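Long-range contacts in mariner Mos1 transposase (Drosophila mauritiana, PDB 4MDA), which mediates cut-and-paste transposition of the Mos1 transposon as a homodimer, its catalytic domain, present here, using divalent metal ions: residues T34-W39 against L127-P132; S163-F168 against I206-E211. The protein carries 1 engineered substitution. All coordinates share one frame; numbering follows the deposited sequence.

Contact 1 of 2, residues T34-W39 against L127-P132; sequences TGDEKW and LHDNAP. With MN (manganese (II) ion), chain B; MN (manganese (II) ion), chain C; RLT (N-(4-fluorobenzyl)-5-hydroxy-1-methyl-2-(1-methyl-1-{[(5-methyl-1,3,4-oxadiazol-2-yl)carbonyl]amino}ethyl)-6-oxo-1,6-di hydropyrimidine-4-carboxamide), chain D.
Two carboxylates, D36 and D129, meet with D36 OD1 and D129 OD2 only 2.9 Å apart, an approach that the manganese ion bound by both oxygens probably offsets. This is the two-metal centre of an RNase H-like DDE transposase, set where strand 32-41 and the parallel strand 125-127 diverge. The two carboxylate planes stand 85° apart, each presenting one oxygen to the shared ion, and D36 OD2 binds the second manganese, which D164 completes. The ligand raltegravir, known as an HIV integrase inhibitor, bridges the ions through RLT OAH, 2.2 Å from the first manganese and 2.1 Å from the second.

Before the strands part, L127 O takes two bonds: from G35 N, nearly along the C=O axis at 3.3 Å, and from T34 OG1 at 2.7 Å, the latter from above the carbonyl plane. T34 OG1 gets there by lying anti to the backbone N (chi1 -171°); the parallel pairing, T34 CA to L127 CA 4.6 Å, sets the two side chains alongside. Farther on, water takes over. One molecule donates to G35 O and D36 OD1 and accepts from D129 N; a second, itself a manganese ligand, donates to E37 OE2 and D129 OD1. H128 ND1 is hydrogen-bonded to Y99. D129 OD1 also accepts a weak but nearly straight bond from A131 N, 3.3 Å long with 168° at the hydrogen.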
loop_
_atom_site.group_PDB
_atom_site.type_symbol
_atom_site.label_atom_id
_atom_site.label_comp_id
_atom_site.label_asym_id
_atom_site.label_seq_id
_atom_site.Cartn_x
_atom_site.Cartn_y
_atom_site.Cartn_z
ATOM N N THR A 34 -3.257 2.691 2.577
ATOM C CA THR A 34 -2.719 1.796 1.552
ATOM C C THR A 34 -1.591 0.964 2.134
ATOM O O THR A 34 -0.928 1.375 3.113
ATOM C CB THR A 34 -2.342 2.597 0.292
ATOM O OG1 THR A 34 -2.023 1.690 -0.786
ATOM C CG2 THR A 34 -1.093 3.464 0.506
ATOM N N GLY A 35 -1.239 -0.144 1.494
ATOM C CA GLY A 35 -0.143 -0.953 2.054
ATOM C C GLY A 35 0.268 -2.041 1.110
ATOM O O GLY A 35 -0.423 -2.316 0.162
ATOM N N ASP A 36 1.393 -2.666 1.443
ATOM C CA ASP A 36 1.941 -3.736 0.598
ATOM C C ASP A 36 3.096 -4.380 1.373
ATOM O O ASP A 36 3.577 -3.827 2.367
ATOM C CB ASP A 36 2.499 -3.090 -0.655
ATOM C CG ASP A 36 2.824 -4.048 -1.736
ATOM O OD1 ASP A 36 2.062 -5.043 -1.929
ATOM O OD2 ASP A 36 3.821 -3.697 -2.445
ATOM N N GLU A 37 3.482 -5.571 0.912
ATOM C CA GLU A 37 4.619 -6.360 1.382
ATOM C C GLU A 37 5.844 -6.228 0.512
ATOM O O GLU A 37 5.706 -6.102 -0.685
ATOM C CB GLU A 37 4.203 -7.821 1.408
ATOM C CG GLU A 37 2.949 -8.130 2.212
ATOM C CD GLU A 37 1.628 -8.098 1.447
ATOM O OE1 GLU A 37 0.650 -8.711 1.980
ATOM O OE2 GLU A 37 1.560 -7.573 0.311
ATOM N N LYS A 38 7.023 -6.275 1.148
ATOM C CA LYS A 38 8.310 -6.282 0.450
ATOM C C LYS A 38 9.320 -7.070 1.266
ATOM O O LYS A 38 9.405 -6.925 2.462
ATOM C CB LYS A 38 8.823 -4.844 0.283
ATOM C CG LYS A 38 10.270 -4.712 -0.191
ATOM C CD LYS A 38 10.578 -3.263 -0.599
ATOM C CE LYS A 38 12.059 -3.006 -0.987
ATOM N NZ LYS A 38 12.357 -3.700 -2.272
ATOM N N TRP A 39 10.123 -7.853 0.582
ATOM C CA TRP A 39 11.241 -8.545 1.246
ATOM C C TRP A 39 12.387 -7.608 1.557
ATOM O O TRP A 39 12.856 -6.853 0.671
ATOM C CB TRP A 39 11.764 -9.683 0.321
ATOM C CG TRP A 39 10.905 -10.911 0.139
ATOM C CD1 TRP A 39 10.373 -11.358 -1.046
ATOM C CD2 TRP A 39 10.552 -11.880 1.134
ATOM N NE1 TRP A 39 9.667 -12.525 -0.824
ATOM C CE2 TRP A 39 9.794 -12.885 0.488
ATOM C CE3 TRP A 39 10.790 -11.994 2.523
ATOM C CZ2 TRP A 39 9.256 -13.965 1.181
ATOM C CZ3 TRP A 39 10.266 -13.081 3.200
ATOM C CH2 TRP A 39 9.492 -14.043 2.515
ATOM N N LEU A 127 -6.556 0.666 -0.129
ATOM C CA LEU A 127 -5.926 0.367 -1.418
ATOM C C LEU A 127 -4.840 -0.649 -1.182
ATOM O O LEU A 127 -3.803 -0.347 -0.528
ATOM C CB LEU A 127 -5.365 1.642 -1.988
ATOM C CG LEU A 127 -4.574 1.552 -3.324
ATOM C CD1 LEU A 127 -5.520 0.935 -4.310
ATOM C CD2 LEU A 127 -4.158 2.951 -3.714
ATOM N N HIS A 128 -5.078 -1.865 -1.659
ATOM C CA HIS A 128 -4.066 -2.920 -1.646
ATOM C C HIS A 128 -4.146 -3.698 -2.921
ATOM O O HIS A 128 -5.089 -3.524 -3.700
ATOM C CB HIS A 128 -4.219 -3.872 -0.416
ATOM C CG HIS A 128 -5.447 -4.690 -0.371
ATOM N ND1 HIS A 128 -5.604 -5.693 0.550
ATOM C CD2 HIS A 128 -6.621 -4.624 -1.049
ATOM C CE1 HIS A 128 -6.765 -6.283 0.368
ATOM N NE2 HIS A 128 -7.426 -5.630 -0.567
ATOM N N ASP A 129 -3.084 -4.433 -3.191
ATOM C CA ASP A 129 -3.131 -5.187 -4.448
ATOM C C ASP A 129 -3.896 -6.481 -4.312
ATOM O O ASP A 129 -4.376 -6.891 -3.227
ATOM C CB ASP A 129 -1.717 -5.277 -5.043
ATOM C CG ASP A 129 -0.738 -6.076 -4.237
ATOM O OD1 ASP A 129 -1.129 -7.070 -3.643
ATOM O OD2 ASP A 129 0.476 -5.741 -4.249
ATOM N N ASN A 130 -4.099 -7.156 -5.409
ATOM C CA ASN A 130 -4.893 -8.350 -5.308
ATOM C C ASN A 130 -4.123 -9.637 -5.307
ATOM O O ASN A 130 -4.573 -10.586 -5.944
ATOM C CB ASN A 130 -5.940 -8.311 -6.399
ATOM C CG ASN A 130 -7.096 -7.429 -6.018
ATOM O OD1 ASN A 130 -7.689 -7.578 -4.908
ATOM N ND2 ASN A 130 -7.359 -6.438 -6.837
ATOM N N ALA A 131 -3.006 -9.681 -4.566
ATOM C CA ALA A 131 -2.388 -10.953 -4.106
ATOM C C ALA A 131 -3.488 -11.893 -3.557
ATOM O O ALA A 131 -4.421 -11.440 -2.909
ATOM C CB ALA A 131 -1.326 -10.708 -3.049
ATOM N N PRO A 132 -3.369 -13.222 -3.808
ATOM C CA PRO A 132 -4.395 -14.157 -3.349
ATOM C C PRO A 132 -4.767 -13.971 -1.873
ATOM O O PRO A 132 -5.949 -13.990 -1.575
ATOM C CB PRO A 132 -3.765 -15.533 -3.626
ATOM C CG PRO A 132 -2.871 -15.286 -4.788
ATOM C CD PRO A 132 -2.272 -13.907 -4.542
HETATM MN MN MN B . 2.344 -6.660 -3.402
HETATM MN MN MN C . 4.917 -4.129 -4.199
HETATM C CAA RLT D . -1.174 -9.610 -11.049
HETATM C CAB RLT D . 6.739 -5.296 -8.316
HETATM C CAC RLT D . 5.830 -6.923 -10.704
HETATM C CAD RLT D . 6.738 -8.910 -9.243
HETATM O OAE RLT D . 2.200 -8.245 -4.868
HETATM O OAF RLT D . 2.795 -7.150 -10.406
HETATM O OAG RLT D . 5.797 -4.645 -6.216
HETATM O OAH RLT D . 3.753 -5.799 -4.795
HETATM F FAI RLT D . -3.082 -10.680 -9.376
HETATM C CAJ RLT D . -1.734 -9.679 -7.730
HETATM C CAK RLT D . -1.023 -11.718 -8.737
HETATM C CAL RLT D . -0.595 -9.696 -6.925
HETATM C CAM RLT D . 0.123 -11.731 -7.962
HETATM C CAN RLT D . 1.577 -10.693 -6.193
HETATM N NAO RLT D . 0.976 -11.180 -10.990
HETATM N NAP RLT D . 2.307 -10.778 -10.770
HETATM N NAQ RLT D . 4.118 -8.055 -7.748
HETATM N NAR RLT D . 2.494 -9.619 -6.675
HETATM N NAS RLT D . 4.417 -8.844 -10.017
HETATM O OAT RLT D . 0.952 -8.943 -10.715
HETATM C CAU RLT D . 2.660 -8.499 -5.956
HETATM C CAV RLT D . 3.189 -8.349 -10.333
HETATM C CAW RLT D . 0.237 -10.050 -10.920
HETATM C CAX RLT D . -1.969 -10.714 -8.616
HETATM C CAY RLT D . 0.348 -10.713 -7.038
HETATM C CAZ RLT D . 4.115 -6.403 -5.928
HETATM C CBA RLT D . 2.210 -9.428 -10.601
HETATM C CBB RLT D . 3.655 -7.642 -6.526
HETATM C CBC RLT D . 5.113 -7.436 -8.453
HETATM C CBD RLT D . 5.190 -5.708 -6.648
HETATM N NBE RLT D . 5.655 -6.243 -7.835
HETATM C CBF RLT D . 5.610 -8.129 -9.830
HETATM O O HOH W 1 -0.680 -4.603 -1.439
HETATM O O HOH W 2 1.076 -7.953 -2.237
HETATM O O HOH W 3 4.075 -7.498 -2.328
HETATM O O HOH W 4 6.540 -4.927 -3.037
#

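Contact 2 of 2, residues S163-F168 against I206-E211; sequences SDYHLF and IHKLPE. With MN (manganese (II) ion), chain C; RLT (N-(4-fluorobenzyl)-5-hydroxy-1-methyl-2-(1-methyl-1-{[(5-methyl-1,3,4-oxadiazol-2-yl)carbonyl]amino}ethyl)-6-oxo-1,6-di hydropyrimidine-4-carboxamide), chain D.
Y165 and H166 of helix 162-175 receive K208 and L209 from the junction of helices 199-207 and 209-218, and the apolar packing is tight where the phenol end of Y165 meets L209. There Y165 OH lies 3.5 Å from L209 CG, while L209 CD2 sits at the ring edge, 4.2 Å from Y165 CE2. The two side chains cross at about a right angle. Y165 CG stands between its backbone N and carbonyl carbon (chi1 71°), which sends the ring across to the other helices; its hydroxyl is hydrogen-bonded to G205 O.

In the RNase H-like catalytic domain, helix 162-175 carries the third metal-binding aspartate, D164, whose OD1 and OD2 both bind a manganese ion, at 2.1 and 2.4 Å. The next two residues turn from that metal toward the C-terminal helices, and a wider pi-type turn runs through the segment, marked by the F168 N to S163 O bond of 2.7 Å.

The aliphatic chain of K208, a partly exposed residue, packs more loosely. Extended beyond CG, it slides past Y165 in the opposite direction, with CD no nearer than 3.8 Å to Y165 CE1. Its far end is held: K208 NZ donates to H166 ND1 at 3.0 Å, only 3° out of the imidazole plane, consistent with an ND1 that carries no proton. H166 NE2 is hydrogen-bonded elsewhere, and the two bonds together fix the rotation of the buried ring.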
loop_
_atom_site.group_PDB
_atom_site.type_symbol
_atom_site.label_atom_id
_atom_site.label_comp_id
_atom_site.label_asym_id
_atom_site.label_seq_id
_atom_site.Cartn_x
_atom_site.Cartn_y
_atom_site.Cartn_z
ATOM N N SER A 163 2.655 2.404 -2.337
ATOM C CA SER A 163 3.701 1.700 -1.635
ATOM C C SER A 163 4.896 1.391 -2.545
ATOM O O SER A 163 6.039 1.421 -2.087
ATOM C CB SER A 163 3.191 0.432 -0.935
ATOM O OG SER A 163 2.133 0.691 -0.032
ATOM N N ASP A 164 4.567 1.053 -3.799
ATOM C CA ASP A 164 5.606 0.677 -4.758
ATOM C C ASP A 164 6.237 1.906 -5.395
ATOM O O ASP A 164 7.478 2.056 -5.322
ATOM C CB ASP A 164 5.046 -0.326 -5.764
ATOM C CG ASP A 164 4.846 -1.708 -5.158
ATOM O OD1 ASP A 164 5.773 -2.194 -4.462
ATOM O OD2 ASP A 164 3.778 -2.342 -5.362
ATOM N N TYR A 165 5.471 2.801 -5.939
ATOM C CA TYR A 165 6.104 3.897 -6.736
ATOM C C TYR A 165 6.646 4.981 -5.864
ATOM O O TYR A 165 7.508 5.717 -6.300
ATOM C CB TYR A 165 5.109 4.451 -7.760
ATOM C CG TYR A 165 3.936 5.273 -7.220
ATOM C CD1 TYR A 165 4.106 6.492 -6.606
ATOM C CD2 TYR A 165 2.629 4.802 -7.342
ATOM C CE1 TYR A 165 3.036 7.212 -6.130
ATOM C CE2 TYR A 165 1.563 5.520 -6.874
ATOM C CZ TYR A 165 1.740 6.749 -6.307
ATOM O OH TYR A 165 0.712 7.500 -5.825
ATOM N N HIS A 166 6.236 5.033 -4.609
ATOM C CA HIS A 166 6.671 6.096 -3.697
ATOM C C HIS A 166 7.487 5.568 -2.503
ATOM O O HIS A 166 8.695 5.870 -2.344
ATOM C CB HIS A 166 5.498 6.961 -3.273
ATOM C CG HIS A 166 5.897 8.170 -2.551
ATOM N ND1 HIS A 166 6.399 9.282 -3.190
ATOM C CD2 HIS A 166 5.963 8.431 -1.234
ATOM C CE1 HIS A 166 6.673 10.210 -2.291
ATOM N NE2 HIS A 166 6.460 9.698 -1.101
ATOM N N LEU A 167 6.835 4.762 -1.671
ATOM C CA LEU A 167 7.460 4.349 -0.400
ATOM C C LEU A 167 8.644 3.436 -0.568
ATOM O O LEU A 167 9.760 3.720 -0.139
ATOM C CB LEU A 167 6.418 3.712 0.544
ATOM C CG LEU A 167 6.934 3.397 1.956
ATOM C CD1 LEU A 167 7.281 4.637 2.683
ATOM C CD2 LEU A 167 5.858 2.573 2.688
ATOM N N PHE A 168 8.430 2.329 -1.239
ATOM C CA PHE A 168 9.483 1.326 -1.464
ATOM C C PHE A 168 10.511 1.785 -2.497
ATOM O O PHE A 168 11.617 1.357 -2.426
ATOM C CB PHE A 168 8.933 -0.014 -1.899
ATOM C CG PHE A 168 8.010 -0.706 -0.895
ATOM C CD1 PHE A 168 8.185 -0.542 0.486
ATOM C CD2 PHE A 168 7.038 -1.620 -1.313
ATOM C CE1 PHE A 168 7.325 -1.168 1.392
ATOM C CE2 PHE A 168 6.212 -2.279 -0.392
ATOM C CZ PHE A 168 6.389 -2.069 0.990
ATOM N N ILE A 206 0.708 9.933 -1.671
ATOM C CA ILE A 206 -0.688 9.700 -1.911
ATOM C C ILE A 206 -1.235 10.626 -2.987
ATOM O O ILE A 206 -2.057 10.231 -3.861
ATOM C CB ILE A 206 -1.521 9.856 -0.618
ATOM C CG1 ILE A 206 -1.151 8.805 0.467
ATOM C CG2 ILE A 206 -2.992 9.755 -0.850
ATOM C CD1 ILE A 206 -1.201 7.324 0.114
ATOM N N HIS A 207 -0.891 11.893 -2.856
ATOM C CA HIS A 207 -1.513 12.896 -3.761
ATOM C C HIS A 207 -0.960 12.862 -5.168
ATOM O O HIS A 207 -1.521 13.553 -6.053
ATOM C CB HIS A 207 -1.490 14.284 -3.098
ATOM C CG HIS A 207 -2.449 14.397 -1.983
ATOM N ND1 HIS A 207 -3.717 14.980 -2.090
ATOM C CD2 HIS A 207 -2.408 13.847 -0.759
ATOM C CE1 HIS A 207 -4.342 14.858 -0.953
ATOM N NE2 HIS A 207 -3.571 14.165 -0.129
ATOM N N LYS A 208 0.060 12.044 -5.440
ATOM C CA LYS A 208 0.557 11.697 -6.780
ATOM C C LYS A 208 -0.445 10.847 -7.562
ATOM O O LYS A 208 -0.272 10.672 -8.763
ATOM C CB LYS A 208 1.924 10.966 -6.789
ATOM C CG LYS A 208 3.213 11.776 -6.700
ATOM C CD LYS A 208 4.321 10.759 -6.402
ATOM C CE LYS A 208 5.734 11.246 -6.167
ATOM N NZ LYS A 208 6.629 10.012 -6.061
ATOM N N LEU A 209 -1.426 10.264 -6.883
ATOM C CA LEU A 209 -2.341 9.291 -7.545
ATOM C C LEU A 209 -3.044 9.855 -8.825
ATOM O O LEU A 209 -2.977 9.227 -9.906
ATOM C CB LEU A 209 -3.321 8.666 -6.556
ATOM C CG LEU A 209 -2.760 7.497 -5.721
ATOM C CD1 LEU A 209 -3.695 7.239 -4.533
ATOM C CD2 LEU A 209 -2.610 6.266 -6.620
ATOM N N PRO A 210 -3.690 11.026 -8.707
ATOM C CA PRO A 210 -4.412 11.505 -9.884
ATOM C C PRO A 210 -3.585 11.688 -11.107
ATOM O O PRO A 210 -4.084 11.373 -12.228
ATOM C CB PRO A 210 -4.975 12.858 -9.427
ATOM C CG PRO A 210 -5.032 12.778 -7.969
ATOM C CD PRO A 210 -3.921 11.880 -7.561
ATOM N N GLU A 211 -2.343 12.128 -10.963
ATOM C CA GLU A 211 -1.477 12.362 -12.103
ATOM C C GLU A 211 -1.161 11.033 -12.762
ATOM O O GLU A 211 -1.138 10.932 -13.976
ATOM C CB GLU A 211 -0.182 13.086 -11.730
ATOM C CG GLU A 211 0.843 13.147 -12.867
ATOM C CD GLU A 211 2.183 13.740 -12.455
ATOM O OE1 GLU A 211 2.886 14.291 -13.356
ATOM O OE2 GLU A 211 2.565 13.611 -11.258
HETATM MN MN MN C . 4.917 -4.129 -4.199
HETATM C CAA RLT D . -1.174 -9.610 -11.049
HETATM C CAB RLT D . 6.739 -5.296 -8.316
HETATM C CAC RLT D . 5.830 -6.923 -10.704
HETATM C CAD RLT D . 6.738 -8.910 -9.243
HETATM O OAE RLT D . 2.200 -8.245 -4.868
HETATM O OAF RLT D . 2.795 -7.150 -10.406
HETATM O OAG RLT D . 5.797 -4.645 -6.216
HETATM O OAH RLT D . 3.753 -5.799 -4.795
HETATM F FAI RLT D . -3.082 -10.680 -9.376
HETATM C CAJ RLT D . -1.734 -9.679 -7.730
HETATM C CAK RLT D . -1.023 -11.718 -8.737
HETATM C CAL RLT D . -0.595 -9.696 -6.925
HETATM C CAM RLT D . 0.123 -11.731 -7.962
HETATM C CAN RLT D . 1.577 -10.693 -6.193
HETATM N NAO RLT D . 0.976 -11.180 -10.990
HETATM N NAP RLT D . 2.307 -10.778 -10.770
HETATM N NAQ RLT D . 4.118 -8.055 -7.748
HETATM N NAR RLT D . 2.494 -9.619 -6.675
HETATM N NAS RLT D . 4.417 -8.844 -10.017
HETATM O OAT RLT D . 0.952 -8.943 -10.715
HETATM C CAU RLT D . 2.660 -8.499 -5.956
HETATM C CAV RLT D . 3.189 -8.349 -10.333
HETATM C CAW RLT D . 0.237 -10.050 -10.920
HETATM C CAX RLT D . -1.969 -10.714 -8.616
HETATM C CAY RLT D . 0.348 -10.713 -7.038
HETATM C CAZ RLT D . 4.115 -6.403 -5.928
HETATM C CBA RLT D . 2.210 -9.428 -10.601
HETATM C CBB RLT D . 3.655 -7.642 -6.526
HETATM C CBC RLT D . 5.113 -7.436 -8.453
HETATM C CBD RLT D . 5.190 -5.708 -6.648
HETATM N NBE RLT D . 5.655 -6.243 -7.835
HETATM C CBF RLT D . 5.610 -8.129 -9.830
HETATM O O HOH W 4 6.540 -4.927 -3.037
#

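How the contacts relate
After helix 6-25, strand 32-41 supplies the first half of contact 1, which closes a loop of 87 residues when the chain returns at 127-132, having built strands 70-78 and 81-87 and helix 96-113. Contact 2 opens only afterwards and closes a loop of 37 residues, mostly helical, at 206-211. The two are therefore in series, neither nesting nor crossing, with centres about 13 Å apart. They nevertheless touch: G35 CA packs 3.5 Å from S163 OG, and D36 OD2 lies 3.2 Å from D164 OD1 at a shared manganese ion. Contact 1 ties strand 32-41 to the end of strand 125-127 and the loop that follows, contact 2 ties helix 162-175 to the C-terminal helices.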